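Local coordinates for protein cystatin F (PDB 2CH9) that inhibits papain-like cysteine proteases such as papain and cathepsin L, with lower affinity than other cystatins, and forms a disulfide-linked homodimer, at residues A[35-39]-A[87-91]. Sequence-based numbering, arbitrary orientation.
Sequences RYSVE and RLDDC
L88 overlaps the kinked side chain of R35: its CD1 lies 3.7 Å from R35 CD, while L88 CB sits over one face of the guanidinium. The same methyl, L88 CD1, reaches 4.0 Å from V38 CG1 and 4.0 Å from E39 CG, so this leucine (m,t) fits between three side chains on one side of a helical turn. Segment 35-39 is regular α-helix, with E39 N bonded to R35 O at 3.1 Å. Segment 87-91 enters extended at R87 and winds into a short 3-10 turn over 88-90, where D90 N meets R87 O at 3.1 Å and C91 N meets L88 O at 3.0 Å. The nearest CA atoms, of R35 and L88, are 8.7 Å apart; side chains alone bridge this gap. R35, with chi1 t and chi2 and chi3 p, brings NH1 to 2.8 Å and NH2 to 3.1 Å from D89 OD1, a salt bridge at the guanidinium edge. D89 OD2 also faces R87 NH2 in a long salt bridge of 3.9 Å, and R87 NH1 pairs with D90 OD2 at 2.7 Å, a salt bridge whose hydrogen bond is weak, joining four charges in one network. In this cystatin fold, an antiparallel sheet wrapped around one long helix, the contact ties helix 28-44 to the loop between strands 67-78 and 102-112, within which C91 is disulfide-bonded to C80; strand 49-63 adjoins both segments, E53 pairing with R35 and L50 touching L88.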
loop_
_atom_site.group_PDB
_atom_site.type_symbol
_atom_site.label_atom_id
_atom_site.label_comp_id
_atom_site.label_asym_id
_atom_site.label_seq_id
_atom_site.Cartn_x
_atom_site.Cartn_y
_atom_site.Cartn_z
ATOM N N ARG A 35 2.683 -12.662 11.930
ATOM C CA ARG A 35 2.021 -12.954 13.209
ATOM C C ARG A 35 1.014 -11.869 13.588
ATOM O O ARG A 35 -0.106 -12.176 14.013
ATOM C CB ARG A 35 3.046 -13.159 14.340
ATOM C CG ARG A 35 2.443 -13.382 15.735
ATOM C CD ARG A 35 1.454 -14.580 15.794
ATOM N NE ARG A 35 2.072 -15.831 15.363
ATOM C CZ ARG A 35 2.861 -16.596 16.119
ATOM N NH1 ARG A 35 3.141 -16.266 17.375
ATOM N NH2 ARG A 35 3.380 -17.705 15.604
ATOM N N TYR A 36 1.400 -10.602 13.455
ATOM C CA TYR A 36 0.432 -9.521 13.675
ATOM C C TYR A 36 -0.813 -9.660 12.798
ATOM O O TYR A 36 -1.942 -9.434 13.257
ATOM C CB TYR A 36 1.059 -8.164 13.439
ATOM C CG TYR A 36 2.087 -7.801 14.457
ATOM C CD1 TYR A 36 1.879 -8.063 15.815
ATOM C CD2 TYR A 36 3.253 -7.145 14.079
ATOM C CE1 TYR A 36 2.843 -7.701 16.765
ATOM C CE2 TYR A 36 4.216 -6.790 15.010
ATOM C CZ TYR A 36 4.003 -7.062 16.342
ATOM O OH TYR A 36 4.957 -6.692 17.249
ATOM N N SER A 37 -0.600 -10.046 11.539
ATOM C CA SER A 37 -1.696 -10.174 10.572
ATOM C C SER A 37 -2.721 -11.203 11.025
ATOM O O SER A 37 -3.932 -10.935 11.030
ATOM C CB SER A 37 -1.145 -10.568 9.204
ATOM O OG SER A 37 -0.281 -9.563 8.746
ATOM N N VAL A 38 -2.236 -12.380 11.429
ATOM C CA VAL A 38 -3.152 -13.441 11.836
ATOM C C VAL A 38 -3.836 -13.141 13.172
ATOM O O VAL A 38 -4.973 -13.560 13.404
ATOM C CB VAL A 38 -2.509 -14.828 11.794
ATOM C CG1 VAL A 38 -1.571 -15.058 13.000
ATOM C CG2 VAL A 38 -3.612 -15.887 11.692
ATOM N N GLU A 39 -3.156 -12.371 14.017
ATOM C CA GLU A 39 -3.738 -11.884 15.261
ATOM C C GLU A 39 -4.838 -10.850 15.008
ATOM O O GLU A 39 -5.851 -10.847 15.703
ATOM C CB GLU A 39 -2.645 -11.333 16.188
ATOM C CG GLU A 39 -1.691 -12.414 16.676
ATOM C CD GLU A 39 -0.631 -11.890 17.617
ATOM O OE1 GLU A 39 -0.335 -10.671 17.578
ATOM O OE2 GLU A 39 -0.093 -12.702 18.401
ATOM N N ARG A 87 -1.268 -19.039 23.591
ATOM C CA ARG A 87 -0.222 -18.441 22.771
ATOM C C ARG A 87 -0.023 -19.212 21.461
ATOM O O ARG A 87 0.123 -20.437 21.462
ATOM C CB ARG A 87 1.089 -18.308 23.581
ATOM C CG ARG A 87 1.424 -19.519 24.482
ATOM C CD ARG A 87 2.489 -19.250 25.578
ATOM N NE ARG A 87 3.625 -18.420 25.135
ATOM C CZ ARG A 87 4.468 -18.720 24.144
ATOM N NH1 ARG A 87 4.313 -19.831 23.433
ATOM N NH2 ARG A 87 5.458 -17.888 23.846
ATOM N N LEU A 88 -0.028 -18.481 20.349
ATOM C CA LEU A 88 0.066 -19.076 19.016
ATOM C C LEU A 88 1.344 -19.855 18.706
ATOM O O LEU A 88 1.289 -20.813 17.938
ATOM C CB LEU A 88 -0.145 -18.017 17.936
ATOM C CG LEU A 88 -1.583 -17.600 17.692
ATOM C CD1 LEU A 88 -1.611 -16.399 16.768
ATOM C CD2 LEU A 88 -2.322 -18.779 17.081
ATOM N N ASP A 89 2.478 -19.446 19.281
ATOM C CA ASP A 89 3.730 -20.190 19.125
ATOM C C ASP A 89 3.597 -21.653 19.536
ATOM O O ASP A 89 4.297 -22.511 19.000
ATOM C CB ASP A 89 4.862 -19.539 19.919
ATOM C CG ASP A 89 5.347 -18.236 19.297
ATOM O OD1 ASP A 89 5.151 -18.018 18.079
ATOM O OD2 ASP A 89 5.948 -17.430 20.035
ATOM N N ASP A 90 2.697 -21.935 20.479
ATOM C CA ASP A 90 2.488 -23.303 20.962
ATOM C C ASP A 90 1.252 -24.002 20.378
ATOM O O ASP A 90 0.914 -25.107 20.790
ATOM C CB ASP A 90 2.452 -23.331 22.488
ATOM C CG ASP A 90 3.789 -22.983 23.111
ATOM O OD1 ASP A 90 4.851 -23.347 22.556
ATOM O OD2 ASP A 90 3.775 -22.342 24.177
ATOM N N CYS A 91 0.601 -23.371 19.405
ATOM C CA CYS A 91 -0.550 -23.987 18.732
ATOM C C CYS A 91 -0.140 -24.682 17.442
ATOM O O CYS A 91 0.602 -24.125 16.644
ATOM C CB CYS A 91 -1.641 -22.946 18.453
ATOM S SG CYS A 91 -2.339 -22.244 19.984
#